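Side-chain contacts in oligopeptide ABC transporter, periplasmic oligopeptide-binding protein, putative (Thermotoga maritima MSB8, PDB 5IPW), which probably binds oligopeptides in the periplasm and delivers them to an ABC transporter for uptake across the membrane: residues Arg64-Gly69 against Glu286-Lys291; Trp74-Leu79 against Asn228-Asn233; Ile80-Ala85 against Pro259-Val264; Asp143-Ser148 against Leu223-Asn228. All coordinates share one frame; numbering follows the deposited sequence.

Interaction 1 of 4, residues Arg64-Gly69 against Glu286-Lys291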
loop_
_atom_site.group_PDB
_atom_site.type_symbol
_atom_site.label_atom_id
_atom_site.label_comp_id
_atom_site.label_asym_id
_atom_site.label_seq_id
_atom_site.Cartn_x
_atom_site.Cartn_y
_atom_site.Cartn_z
ATOM N N ARG A 64 -4.952 22.861 -8.402
ATOM C CA ARG A 64 -6.385 22.605 -8.384
ATOM C C ARG A 64 -6.690 21.125 -8.405
ATOM O O ARG A 64 -6.277 20.411 -9.320
ATOM C CB ARG A 64 -7.060 23.266 -9.586
ATOM C CG ARG A 64 -6.876 24.780 -9.634
ATOM C CD ARG A 64 -7.344 25.354 -10.957
ATOM N NE ARG A 64 -6.527 24.855 -12.059
ATOM C CZ ARG A 64 -6.856 24.913 -13.346
ATOM N NH1 ARG A 64 -8.003 25.466 -13.741
ATOM N NH2 ARG A 64 -6.025 24.413 -14.252
ATOM N N ARG A 65 -7.420 20.675 -7.386
ATOM C CA ARG A 65 -7.951 19.321 -7.348
ATOM C C ARG A 65 -9.439 19.364 -7.014
ATOM O O ARG A 65 -10.020 20.436 -6.805
ATOM C CB ARG A 65 -7.237 18.496 -6.280
ATOM C CG ARG A 65 -5.723 18.457 -6.364
ATOM C CD ARG A 65 -5.158 17.557 -5.264
ATOM N NE ARG A 65 -4.658 16.285 -5.783
ATOM C CZ ARG A 65 -4.990 15.070 -5.346
ATOM N NH1 ARG A 65 -5.842 14.899 -4.348
ATOM N NH2 ARG A 65 -4.445 13.998 -5.914
ATOM N N VAL A 66 -10.046 18.187 -6.941
ATOM C CA VAL A 66 -11.428 18.056 -6.500
ATOM C C VAL A 66 -11.554 16.921 -5.487
ATOM O O VAL A 66 -10.884 15.894 -5.613
ATOM C CB VAL A 66 -12.393 17.802 -7.692
ATOM C CG1 VAL A 66 -12.374 18.977 -8.652
ATOM C CG2 VAL A 66 -12.046 16.524 -8.435
ATOM N N TRP A 67 -12.421 17.106 -4.492
ATOM C CA TRP A 67 -12.728 16.033 -3.529
ATOM C C TRP A 67 -14.217 15.960 -3.149
ATOM O O TRP A 67 -15.014 16.848 -3.480
ATOM C CB TRP A 67 -11.853 16.174 -2.278
ATOM C CG TRP A 67 -12.292 17.217 -1.280
ATOM C CD1 TRP A 67 -12.932 18.397 -1.533
ATOM C CD2 TRP A 67 -12.076 17.176 0.134
ATOM N NE1 TRP A 67 -13.142 19.086 -0.363
ATOM C CE2 TRP A 67 -12.626 18.357 0.676
ATOM C CE3 TRP A 67 -11.474 16.252 0.997
ATOM C CZ2 TRP A 67 -12.594 18.639 2.043
ATOM C CZ3 TRP A 67 -11.444 16.530 2.357
ATOM C CH2 TRP A 67 -12.003 17.714 2.866
ATOM N N LYS A 68 -14.563 14.894 -2.436
ATOM C CA LYS A 68 -15.938 14.631 -1.995
ATOM C C LYS A 68 -16.219 15.100 -0.554
ATOM O O LYS A 68 -17.024 14.492 0.156
ATOM C CB LYS A 68 -16.226 13.135 -2.132
ATOM C CG LYS A 68 -16.243 12.665 -3.576
ATOM C CD LYS A 68 -16.382 11.157 -3.677
ATOM C CE LYS A 68 -16.552 10.729 -5.123
ATOM N NZ LYS A 68 -16.483 9.253 -5.259
ATOM N N GLY A 69 -15.563 16.187 -0.139
ATOM C CA GLY A 69 -15.729 16.751 1.198
ATOM C C GLY A 69 -15.073 15.936 2.304
ATOM O O GLY A 69 -14.367 14.957 2.031
ATOM N N GLU A 286 -19.093 11.959 -11.696
ATOM C CA GLU A 286 -19.330 12.535 -13.017
ATOM C C GLU A 286 -18.877 13.987 -13.109
ATOM O O GLU A 286 -18.376 14.408 -14.141
ATOM C CB GLU A 286 -20.807 12.390 -13.430
ATOM C CG GLU A 286 -21.217 10.961 -13.788
ATOM C CD GLU A 286 -21.393 10.052 -12.583
ATOM O OE1 GLU A 286 -21.797 10.541 -11.503
ATOM O OE2 GLU A 286 -21.131 8.836 -12.719
ATOM N N VAL A 287 -19.034 14.749 -12.037
ATOM C CA VAL A 287 -18.446 16.094 -11.985
ATOM C C VAL A 287 -16.904 16.003 -12.028
ATOM O O VAL A 287 -16.236 16.866 -12.599
ATOM C CB VAL A 287 -18.885 16.868 -10.723
ATOM C CG1 VAL A 287 -18.281 18.269 -10.702
ATOM C CG2 VAL A 287 -20.402 16.963 -10.655
ATOM N N ILE A 288 -16.348 14.952 -11.435
ATOM C CA ILE A 288 -14.899 14.744 -11.431
ATOM C C ILE A 288 -14.380 14.523 -12.852
ATOM O O ILE A 288 -13.370 15.102 -13.260
ATOM C CB ILE A 288 -14.498 13.550 -10.529
ATOM C CG1 ILE A 288 -14.776 13.885 -9.058
ATOM C CG2 ILE A 288 -13.025 13.197 -10.708
ATOM C CD1 ILE A 288 -14.711 12.696 -8.121
ATOM N N LEU A 289 -15.083 13.687 -13.602
ATOM C CA LEU A 289 -14.635 13.325 -14.931
ATOM C C LEU A 289 -14.729 14.504 -15.897
ATOM O O LEU A 289 -13.847 14.703 -16.724
ATOM C CB LEU A 289 -15.432 12.131 -15.440
ATOM C CG LEU A 289 -14.906 11.401 -16.675
ATOM C CD1 LEU A 289 -13.385 11.326 -16.731
ATOM C CD2 LEU A 289 -15.502 10.001 -16.716
ATOM N N LEU A 290 -15.780 15.302 -15.775
ATOM C CA LEU A 290 -15.951 16.448 -16.660
ATOM C C LEU A 290 -14.903 17.524 -16.431
ATOM O O LEU A 290 -14.486 18.192 -17.370
ATOM C CB LEU A 290 -17.348 17.050 -16.508
ATOM C CG LEU A 290 -18.488 16.196 -17.068
ATOM C CD1 LEU A 290 -19.817 16.848 -16.732
ATOM C CD2 LEU A 290 -18.358 16.000 -18.571
ATOM N N LYS A 291 -14.492 17.699 -15.179
ATOM C CA LYS A 291 -13.502 18.713 -14.839
ATOM C C LYS A 291 -12.104 18.247 -15.230
ATOM O O LYS A 291 -11.287 19.039 -15.700
ATOM C CB LYS A 291 -13.575 19.042 -13.353
ATOM C CG LYS A 291 -14.908 19.652 -12.949
ATOM C CD LYS A 291 -14.931 20.066 -11.488
ATOM C CE LYS A 291 -14.706 21.561 -11.321
ATOM N NZ LYS A 291 -15.978 22.323 -11.489
#
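The first torsions of Val66 and Ile288 bring their branches together between strand and helix. In Val66 (chi1 -62°) CG1 lies anti to the carbonyl carbon, while CG2 sits between the two backbone branches and faces the helix. Ile288, with chi1 -67°, swings CG1 toward the strand although its CB does not aim that way. Val66 CG2 meets Ile288 CG1 at 3.8 Å, and Ile288 CG2 flanks the same methyl at 4.1 Å. The other methyl, Val66 CG1, rests on the aliphatic part of Lys291, 4.0 Å from Lys291 CD. Lys68 reaches in from just beyond the strand with an extended chain that crosses Ile288 at about a right angle, Lys68 CE lying 4.0 Å from Ile288 CD1. Its ammonium continues past the isoleucine to a salt bridge with Asp285, so methylenes do the packing and the charge is paired beside it. Trp67, next in the strand, turns to the other face, where Ile76 of helix 73-80 awaits. Strand 62-67, paired in parallel with 276-281 at the border of a mixed sheet, thus has a helix on each face, consistent with the layered alpha/beta/alpha lobes of periplasmic binding proteins.

Interaction 2 of 4, residues Trp74-Leu79 against Asn228-Asn233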
loop_
_atom_site.group_PDB
_atom_site.type_symbol
_atom_site.label_atom_id
_atom_site.label_comp_id
_atom_site.label_asym_id
_atom_site.label_seq_id
_atom_site.Cartn_x
_atom_site.Cartn_y
_atom_site.Cartn_z
ATOM N N TRP A 74 -8.765 10.899 3.594
ATOM C CA TRP A 74 -7.479 10.231 3.358
ATOM C C TRP A 74 -6.804 10.594 2.045
ATOM O O TRP A 74 -5.618 10.332 1.869
ATOM C CB TRP A 74 -7.637 8.723 3.468
ATOM C CG TRP A 74 -8.142 8.355 4.801
ATOM C CD1 TRP A 74 -9.384 7.899 5.102
ATOM C CD2 TRP A 74 -7.441 8.473 6.044
ATOM N NE1 TRP A 74 -9.499 7.696 6.453
ATOM C CE2 TRP A 74 -8.320 8.042 7.056
ATOM C CE3 TRP A 74 -6.150 8.883 6.397
ATOM C CZ2 TRP A 74 -7.952 8.007 8.402
ATOM C CZ3 TRP A 74 -5.785 8.852 7.735
ATOM C CH2 TRP A 74 -6.683 8.415 8.721
ATOM N N GLY A 75 -7.553 11.190 1.131
ATOM C CA GLY A 75 -6.969 11.744 -0.074
ATOM C C GLY A 75 -6.085 12.931 0.236
ATOM O O GLY A 75 -5.044 13.115 -0.389
ATOM N N ILE A 76 -6.509 13.743 1.197
ATOM C CA ILE A 76 -5.714 14.877 1.641
ATOM C C ILE A 76 -4.526 14.343 2.425
ATOM O O ILE A 76 -3.400 14.729 2.171
ATOM C CB ILE A 76 -6.508 15.829 2.553
ATOM C CG1 ILE A 76 -7.784 16.336 1.864
ATOM C CG2 ILE A 76 -5.642 16.999 2.995
ATOM C CD1 ILE A 76 -7.562 17.134 0.599
ATOM N N SER A 77 -4.785 13.444 3.369
ATOM C CA SER A 77 -3.715 12.850 4.169
ATOM C C SER A 77 -2.567 12.324 3.310
ATOM O O SER A 77 -1.408 12.565 3.620
ATOM C CB SER A 77 -4.234 11.706 5.038
ATOM O OG SER A 77 -3.157 11.123 5.757
ATOM N N LYS A 78 -2.899 11.634 2.224
ATOM C CA LYS A 78 -1.894 11.037 1.355
ATOM C C LYS A 78 -1.137 12.040 0.474
ATOM O O LYS A 78 -0.151 11.675 -0.155
ATOM C CB LYS A 78 -2.524 9.942 0.509
ATOM C CG LYS A 78 -2.881 8.726 1.338
ATOM C CD LYS A 78 -3.742 7.744 0.569
ATOM C CE LYS A 78 -3.926 6.453 1.347
ATOM N NZ LYS A 78 -4.992 5.592 0.761
ATOM N N LEU A 79 -1.593 13.290 0.427
ATOM C CA LEU A 79 -0.796 14.381 -0.146
ATOM C C LEU A 79 0.180 14.948 0.865
ATOM O O LEU A 79 1.245 15.438 0.503
ATOM C CB LEU A 79 -1.688 15.534 -0.611
ATOM C CG LEU A 79 -2.638 15.253 -1.767
ATOM C CD1 LEU A 79 -3.307 16.552 -2.190
ATOM C CD2 LEU A 79 -1.903 14.622 -2.936
ATOM N N ASN A 228 -6.752 17.542 17.580
ATOM C CA ASN A 228 -5.699 16.796 16.902
ATOM C C ASN A 228 -6.165 16.305 15.533
ATOM O O ASN A 228 -5.666 15.302 15.038
ATOM C CB ASN A 228 -5.226 15.619 17.770
ATOM C CG ASN A 228 -3.924 15.003 17.268
ATOM O OD1 ASN A 228 -3.047 15.702 16.750
ATOM N ND2 ASN A 228 -3.793 13.689 17.419
ATOM N N ASP A 229 -7.109 17.024 14.927
ATOM C CA ASP A 229 -7.672 16.672 13.624
ATOM C C ASP A 229 -6.960 17.472 12.538
ATOM O O ASP A 229 -7.195 18.676 12.396
ATOM C CB ASP A 229 -9.176 16.988 13.615
ATOM C CG ASP A 229 -9.885 16.462 12.381
ATOM O OD1 ASP A 229 -9.344 16.584 11.266
ATOM O OD2 ASP A 229 -11.004 15.934 12.519
ATOM N N PHE A 230 -6.112 16.799 11.761
ATOM C CA PHE A 230 -5.301 17.465 10.734
ATOM C C PHE A 230 -6.123 18.117 9.622
ATOM O O PHE A 230 -5.649 19.025 8.951
ATOM C CB PHE A 230 -4.320 16.480 10.100
ATOM C CG PHE A 230 -4.930 15.634 9.028
ATOM C CD1 PHE A 230 -4.934 16.068 7.704
ATOM C CD2 PHE A 230 -5.519 14.416 9.333
ATOM C CE1 PHE A 230 -5.498 15.292 6.705
ATOM C CE2 PHE A 230 -6.091 13.637 8.338
ATOM C CZ PHE A 230 -6.081 14.077 7.022
ATOM N N LEU A 231 -7.335 17.618 9.415
ATOM C CA LEU A 231 -8.214 18.071 8.347
ATOM C C LEU A 231 -9.043 19.261 8.800
ATOM O O LEU A 231 -9.150 20.253 8.090
ATOM C CB LEU A 231 -9.134 16.915 7.945
ATOM C CG LEU A 231 -10.074 17.054 6.743
ATOM C CD1 LEU A 231 -9.289 17.093 5.440
ATOM C CD2 LEU A 231 -11.049 15.889 6.716
ATOM N N GLU A 232 -9.614 19.155 9.997
ATOM C CA GLU A 232 -10.586 20.131 10.511
ATOM C C GLU A 232 -9.925 21.312 11.218
ATOM O O GLU A 232 -10.381 22.450 11.083
ATOM C CB GLU A 232 -11.555 19.457 11.499
ATOM C CG GLU A 232 -12.333 18.258 10.960
ATOM C CD GLU A 232 -13.566 18.635 10.153
ATOM O OE1 GLU A 232 -14.214 17.707 9.608
ATOM O OE2 GLU A 232 -13.893 19.843 10.066
ATOM N N ASN A 233 -8.864 21.045 11.983
ATOM C CA ASN A 233 -8.287 22.066 12.858
ATOM C C ASN A 233 -7.171 22.901 12.221
ATOM O O ASN A 233 -5.996 22.544 12.245
ATOM C CB ASN A 233 -7.803 21.450 14.162
ATOM C CG ASN A 233 -7.350 22.497 15.157
ATOM O OD1 ASN A 233 -7.599 23.687 14.968
ATOM N ND2 ASN A 233 -6.662 22.064 16.212
#
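Ile76, in the middle of helix 73-80, and Leu231, in an irregular turn after helix 220-227, mark the closest backbone approach, their CA atoms 7.8 Å apart. Phe230 carries much of the contact. Its chi1 of 82° places the ring between the backbone N and the carbonyl carbon, pointing the outer end at the helix. There Phe230 CZ reaches Ser77 CB at 3.6 Å, an oblique approach to the ring, while Ile76 CG2 stands at the ring edge, 4.1 Å from Phe230 CE1. Leu231 adds a second apolar touch, its CD1 lying 4.0 Å from Ile76 CG1 with the two chains nearly perpendicular. The turn carrying both residues is braced by Asp229: its OD1 accepts from Leu231 N at 2.9 Å, an Asx turn, and from Glu232 N, which arrives from above the carboxylate plane. Arg73 forms a salt bridge to the same oxygen and thereby ties the turn to the helix. Replacing Phe230 by alanine would remove the whole ring and is likely to open a gap beside Ser77 CB, with Ile76 CG2 losing its contact at the ring edge. Around this, Ile76 and Leu231 both lean on Trp67 of strand 62-67, Ile76 also touches His279 of strand 276-281, and Leu231 O accepts from Tyr253 OH of strand 252-257.

Interaction 3 of 4, residues Ile80-Ala85 against Pro259-Val264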
loop_
_atom_site.group_PDB
_atom_site.type_symbol
_atom_site.label_atom_id
_atom_site.label_comp_id
_atom_site.label_asym_id
_atom_site.label_seq_id
_atom_site.Cartn_x
_atom_site.Cartn_y
_atom_site.Cartn_z
ATOM N N ILE A 80 -0.207 14.858 2.129
ATOM C CA ILE A 80 0.266 15.742 3.172
ATOM C C ILE A 80 1.192 15.026 4.165
ATOM O O ILE A 80 1.880 15.662 4.958
ATOM C CB ILE A 80 -0.990 16.361 3.855
ATOM C CG1 ILE A 80 -0.945 17.865 3.746
ATOM C CG2 ILE A 80 -1.240 15.868 5.287
ATOM C CD1 ILE A 80 -1.238 18.309 2.335
ATOM N N GLU A 81 1.230 13.703 4.080
ATOM C CA GLU A 81 1.882 12.874 5.081
ATOM C C GLU A 81 3.393 12.989 5.066
ATOM O O GLU A 81 4.015 13.147 4.018
ATOM C CB GLU A 81 1.483 11.404 4.901
ATOM C CG GLU A 81 0.244 11.014 5.688
ATOM C CD GLU A 81 -0.358 9.711 5.211
ATOM O OE1 GLU A 81 0.403 8.763 4.900
ATOM O OE2 GLU A 81 -1.601 9.642 5.138
ATOM N N VAL A 82 3.972 12.895 6.255
ATOM C CA VAL A 82 5.421 12.873 6.412
ATOM C C VAL A 82 5.814 11.733 7.342
ATOM O O VAL A 82 5.073 11.372 8.257
ATOM C CB VAL A 82 5.980 14.220 6.935
ATOM C CG1 VAL A 82 5.748 15.324 5.914
ATOM C CG2 VAL A 82 5.372 14.594 8.282
ATOM N N LYS A 83 6.990 11.176 7.090
ATOM C CA LYS A 83 7.460 9.981 7.780
ATOM C C LYS A 83 8.846 10.244 8.351
ATOM O O LYS A 83 9.548 11.138 7.880
ATOM C CB LYS A 83 7.518 8.803 6.793
ATOM C CG LYS A 83 6.283 8.668 5.911
ATOM C CD LYS A 83 5.048 8.301 6.722
ATOM C CE LYS A 83 3.800 8.264 5.859
ATOM N NZ LYS A 83 2.573 8.109 6.692
ATOM N N LEU A 84 9.238 9.468 9.359
ATOM C CA LEU A 84 10.617 9.495 9.837
ATOM C C LEU A 84 11.498 9.039 8.701
ATOM O O LEU A 84 12.565 9.590 8.456
ATOM C CB LEU A 84 10.802 8.572 11.035
ATOM C CG LEU A 84 10.161 9.048 12.337
ATOM C CD1 LEU A 84 10.328 8.004 13.426
ATOM C CD2 LEU A 84 10.764 10.367 12.788
ATOM N N ALA A 85 11.031 8.021 8.002
ATOM C CA ALA A 85 11.693 7.563 6.807
ATOM C C ALA A 85 10.631 7.133 5.817
ATOM O O ALA A 85 9.700 6.408 6.169
ATOM C CB ALA A 85 12.622 6.408 7.134
ATOM N N PRO A 259 5.488 27.275 6.159
ATOM C CA PRO A 259 6.688 28.088 5.989
ATOM C C PRO A 259 7.899 27.554 6.755
ATOM O O PRO A 259 9.008 28.017 6.515
ATOM C CB PRO A 259 6.261 29.454 6.526
ATOM C CG PRO A 259 5.226 29.142 7.551
ATOM C CD PRO A 259 4.508 27.922 7.049
ATOM N N TYR A 260 7.683 26.587 7.648
ATOM C CA TYR A 260 8.759 25.928 8.391
ATOM C C TYR A 260 9.078 24.537 7.864
ATOM O O TYR A 260 9.710 23.734 8.563
ATOM C CB TYR A 260 8.380 25.849 9.877
ATOM C CG TYR A 260 8.382 27.201 10.527
ATOM C CD1 TYR A 260 9.570 27.760 10.976
ATOM C CD2 TYR A 260 7.212 27.940 10.661
ATOM C CE1 TYR A 260 9.603 29.011 11.562
ATOM C CE2 TYR A 260 7.227 29.199 11.239
ATOM C CZ TYR A 260 8.438 29.732 11.690
ATOM O OH TYR A 260 8.510 30.983 12.276
ATOM N N PHE A 261 8.661 24.231 6.638
ATOM C CA PHE A 261 8.936 22.906 6.082
ATOM C C PHE A 261 10.445 22.687 5.975
ATOM O O PHE A 261 11.198 23.613 5.649
ATOM C CB PHE A 261 8.263 22.684 4.726
ATOM C CG PHE A 261 8.207 21.241 4.323
ATOM C CD1 PHE A 261 7.561 20.316 5.123
ATOM C CD2 PHE A 261 8.832 20.797 3.176
ATOM C CE1 PHE A 261 7.528 18.975 4.781
ATOM C CE2 PHE A 261 8.798 19.461 2.820
ATOM C CZ PHE A 261 8.144 18.547 3.620
ATOM N N TRP A 262 10.849 21.441 6.209
ATOM C CA TRP A 262 12.212 21.096 6.639
ATOM C C TRP A 262 12.997 20.356 5.573
ATOM O O TRP A 262 14.039 19.782 5.875
ATOM C CB TRP A 262 12.148 20.225 7.905
ATOM C CG TRP A 262 10.987 19.312 7.868
ATOM C CD1 TRP A 262 9.741 19.558 8.366
ATOM C CD2 TRP A 262 10.924 18.035 7.239
ATOM N NE1 TRP A 262 8.910 18.504 8.098
ATOM C CE2 TRP A 262 9.611 17.552 7.408
ATOM C CE3 TRP A 262 11.846 17.250 6.553
ATOM C CZ2 TRP A 262 9.198 16.317 6.917
ATOM C CZ3 TRP A 262 11.435 16.016 6.064
ATOM C CH2 TRP A 262 10.123 15.565 6.244
ATOM N N ALA A 263 12.504 20.353 4.338
ATOM C CA ALA A 263 13.227 19.727 3.243
ATOM C C ALA A 263 13.481 20.751 2.168
ATOM O O ALA A 263 12.712 21.686 2.005
ATOM C CB ALA A 263 12.443 18.566 2.674
ATOM N N VAL A 264 14.570 20.559 1.436
ATOM C CA VAL A 264 14.918 21.404 0.309
ATOM C C VAL A 264 15.272 20.581 -0.926
ATOM O O VAL A 264 15.410 19.363 -0.875
ATOM C CB VAL A 264 16.106 22.333 0.635
ATOM C CG1 VAL A 264 15.811 23.185 1.864
ATOM C CG2 VAL A 264 17.388 21.533 0.859
#
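Hydrophobic contact between two connecting segments joins Val82 to Phe261 and Trp262, at a place in this periplasmic binding protein fold (solute-binding family 5) where separate beta-sheets come together. Val82 belongs to the link from helix 73-80 to strand 85-87, the outermost strand of a five-stranded antiparallel sheet; the aromatic pair leads into strand 263-265, which borders a small mixed sheet. The touch is narrow: the nearest CA atoms, those of Val82 and Phe261, are 10.6 Å apart. A single methyl does most of the work. Val82 CG1 comes up to the edge of the Trp262 indole, 3.7 Å from Trp262 CZ2, and Val82 CB lies in the plane of that same edge. The methyl also lies near the plane of the Phe261 ring, at its edge, with Val82 CG1 4.2 Å from Phe261 CE1. The CB of Trp262 already aims at the link, and a chi1 of 36° puts the indole between the backbone N and the carbonyl carbon; its NE1 is held by the carbonyl of Leu239. Leu98 and Leu48 also pack on the indole, one from each of the sheets being joined. Lys83 turns away from the aromatic pair and forms a salt bridge with Glu81, which is also paired with Arg619. The two rings contact each other as well, Phe261 CE1 lying 3.4 Å above the Trp262 plane and offset toward its rim.

Interaction 4 of 4, residues Asp143-Ser148 against Leu223-Asn228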
loop_
_atom_site.group_PDB
_atom_site.type_symbol
_atom_site.label_atom_id
_atom_site.label_comp_id
_atom_site.label_asym_id
_atom_site.label_seq_id
_atom_site.Cartn_x
_atom_site.Cartn_y
_atom_site.Cartn_z
ATOM N N ASP A 143 -5.772 4.793 26.537
ATOM C CA ASP A 143 -6.953 3.946 26.299
ATOM C C ASP A 143 -8.221 4.732 25.962
ATOM O O ASP A 143 -9.053 4.255 25.201
ATOM C CB ASP A 143 -7.206 3.034 27.504
ATOM C CG ASP A 143 -5.981 2.201 27.885
ATOM O OD1 ASP A 143 -4.972 2.210 27.142
ATOM O OD2 ASP A 143 -6.031 1.540 28.943
ATOM N N ASP A 144 -8.361 5.930 26.520
ATOM C CA ASP A 144 -9.510 6.784 26.222
ATOM C C ASP A 144 -9.453 7.290 24.784
ATOM O O ASP A 144 -10.409 7.132 24.018
ATOM C CB ASP A 144 -9.553 7.980 27.173
ATOM C CG ASP A 144 -9.785 7.575 28.610
ATOM O OD1 ASP A 144 -10.905 7.119 28.915
ATOM O OD2 ASP A 144 -8.855 7.724 29.430
ATOM N N ILE A 145 -8.323 7.896 24.430
ATOM C CA ILE A 145 -8.120 8.455 23.096
ATOM C C ILE A 145 -8.092 7.347 22.052
ATOM O O ILE A 145 -8.760 7.444 21.022
ATOM C CB ILE A 145 -6.810 9.272 23.018
ATOM C CG1 ILE A 145 -6.931 10.541 23.865
ATOM C CG2 ILE A 145 -6.486 9.648 21.576
ATOM C CD1 ILE A 145 -5.607 11.199 24.193
ATOM N N THR A 146 -7.318 6.302 22.332
ATOM C CA THR A 146 -7.142 5.187 21.411
ATOM C C THR A 146 -7.532 3.862 22.085
ATOM O O THR A 146 -6.670 3.185 22.658
ATOM C CB THR A 146 -5.679 5.120 20.932
ATOM O OG1 THR A 146 -5.273 6.413 20.480
ATOM C CG2 THR A 146 -5.509 4.111 19.797
ATOM N N PRO A 147 -8.828 3.485 22.023
ATOM C CA PRO A 147 -9.262 2.236 22.674
ATOM C C PRO A 147 -8.697 0.978 22.008
ATOM O O PRO A 147 -8.374 0.014 22.700
ATOM C CB PRO A 147 -10.797 2.271 22.553
ATOM C CG PRO A 147 -11.155 3.641 22.080
ATOM C CD PRO A 147 -9.950 4.181 21.368
ATOM N N SER A 148 -8.579 0.995 20.680
ATOM C CA SER A 148 -8.021 -0.128 19.934
ATOM C C SER A 148 -6.583 0.175 19.519
ATOM O O SER A 148 -6.332 1.093 18.740
ATOM C CB SER A 148 -8.877 -0.435 18.702
ATOM O OG SER A 148 -8.507 -1.679 18.132
ATOM N N LEU A 223 -12.975 16.626 22.481
ATOM C CA LEU A 223 -12.220 17.866 22.344
ATOM C C LEU A 223 -10.813 17.576 21.830
ATOM O O LEU A 223 -10.332 18.262 20.932
ATOM C CB LEU A 223 -12.154 18.618 23.679
ATOM C CG LEU A 223 -11.361 19.933 23.705
ATOM C CD1 LEU A 223 -11.893 20.944 22.698
ATOM C CD2 LEU A 223 -11.362 20.534 25.106
ATOM N N PHE A 224 -10.165 16.551 22.382
ATOM C CA PHE A 224 -8.806 16.228 21.979
ATOM C C PHE A 224 -8.723 15.840 20.512
ATOM O O PHE A 224 -7.876 16.357 19.785
ATOM C CB PHE A 224 -8.216 15.108 22.834
ATOM C CG PHE A 224 -6.751 14.891 22.595
ATOM C CD1 PHE A 224 -6.318 14.033 21.594
ATOM C CD2 PHE A 224 -5.806 15.563 23.354
ATOM C CE1 PHE A 224 -4.967 13.838 21.360
ATOM C CE2 PHE A 224 -4.452 15.370 23.131
ATOM C CZ PHE A 224 -4.032 14.508 22.130
ATOM N N ASN A 225 -9.594 14.931 20.088
ATOM C CA ASN A 225 -9.607 14.468 18.702
ATOM C C ASN A 225 -9.982 15.568 17.709
ATOM O O ASN A 225 -9.518 15.549 16.572
ATOM C CB ASN A 225 -10.545 13.271 18.534
ATOM C CG ASN A 225 -10.088 12.049 19.321
ATOM O OD1 ASN A 225 -8.892 11.811 19.509
ATOM N ND2 ASN A 225 -11.048 11.260 19.782
ATOM N N ASP A 226 -10.810 16.519 18.134
ATOM C CA ASP A 226 -11.141 17.684 17.299
ATOM C C ASP A 226 -9.945 18.590 17.132
ATOM O O ASP A 226 -9.730 19.166 16.061
ATOM C CB ASP A 226 -12.287 18.513 17.897
ATOM C CG ASP A 226 -13.636 18.167 17.299
ATOM O OD1 ASP A 226 -13.870 16.981 16.970
ATOM O OD2 ASP A 226 -14.466 19.095 17.164
ATOM N N LYS A 227 -9.190 18.734 18.213
ATOM C CA LYS A 227 -7.987 19.543 18.205
ATOM C C LYS A 227 -6.845 18.860 17.462
ATOM O O LYS A 227 -6.072 19.523 16.779
ATOM C CB LYS A 227 -7.571 19.873 19.642
ATOM C CG LYS A 227 -8.565 20.771 20.358
ATOM C CD LYS A 227 -8.686 22.126 19.684
ATOM C CE LYS A 227 -9.734 22.993 20.352
ATOM N NZ LYS A 227 -10.028 24.194 19.526
ATOM N N ASN A 228 -6.752 17.542 17.580
ATOM C CA ASN A 228 -5.699 16.796 16.902
ATOM C C ASN A 228 -6.165 16.305 15.533
ATOM O O ASN A 228 -5.666 15.302 15.038
ATOM C CB ASN A 228 -5.226 15.619 17.770
ATOM C CG ASN A 228 -3.924 15.003 17.268
ATOM O OD1 ASN A 228 -3.047 15.702 16.750
ATOM N ND2 ASN A 228 -3.793 13.689 17.419
#
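A CH-pi contact between Ile145 and Phe224 fastens a loop to the last turn of helix 220-227. The loop probably belongs to the extra domain that distinguishes the OppA-like, family 5 solute-binding proteins from smaller relatives. It runs between helices 129-140 and 151-154, and Ile145 points its side chain at Phe224 and Asn225. Ile145 CD1 settles over one face of the Phe224 ring, 4.0 Å from its centroid and 14° off the ring normal. Ile145 CD1 is offset toward the rim, 3.9 Å from both Phe224 CD1 and Phe224 CE1. The fit depends on both torsions of the isoleucine: chi1 of -68° sets CG1 beside the backbone N, and chi2 of 163° stretches CD1 onward to the ring. The other branch, CG2, meets the partly exposed Asn225: Ile145 CG2 is 3.8 Å from Asn225 OD1, a van der Waals touch to a polar atom. Ile139 of helix 129-140 packs on both Ile145 and Phe224, and Leu195 also touches the phenylalanine, so the pair continues into a small hydrophobic cluster. Thr146 OG1, hydrogen-bonded to Ile139 O, ties the loop back to the preceding helix. As the helix closes, Asn228 N donates to Phe224 O at 2.7 Å.

All four contacts are mainly apolar, yet their settings differ. Interactions 2 and 3 are buried; interactions 1 and 4 are partly buried, each with a polar side chain at its margin. Interactions 1 and 2 are layered on strand 62-67, one on each face, and meet through Trp67 and Arg65. Interaction 3 follows interaction 2 directly along the chain from helix 73-80, its centre about 15 Å from that of interaction 2. Interactions 2 and 4 share Asn228, and Asn233 ND2 probably bonds to Lys227 O between them. Aliphatic groups meet in interaction 1; a ring is approached obliquely and at its edge in interaction 2, two rings at their edges in interaction 3, and one over its face in interaction 4.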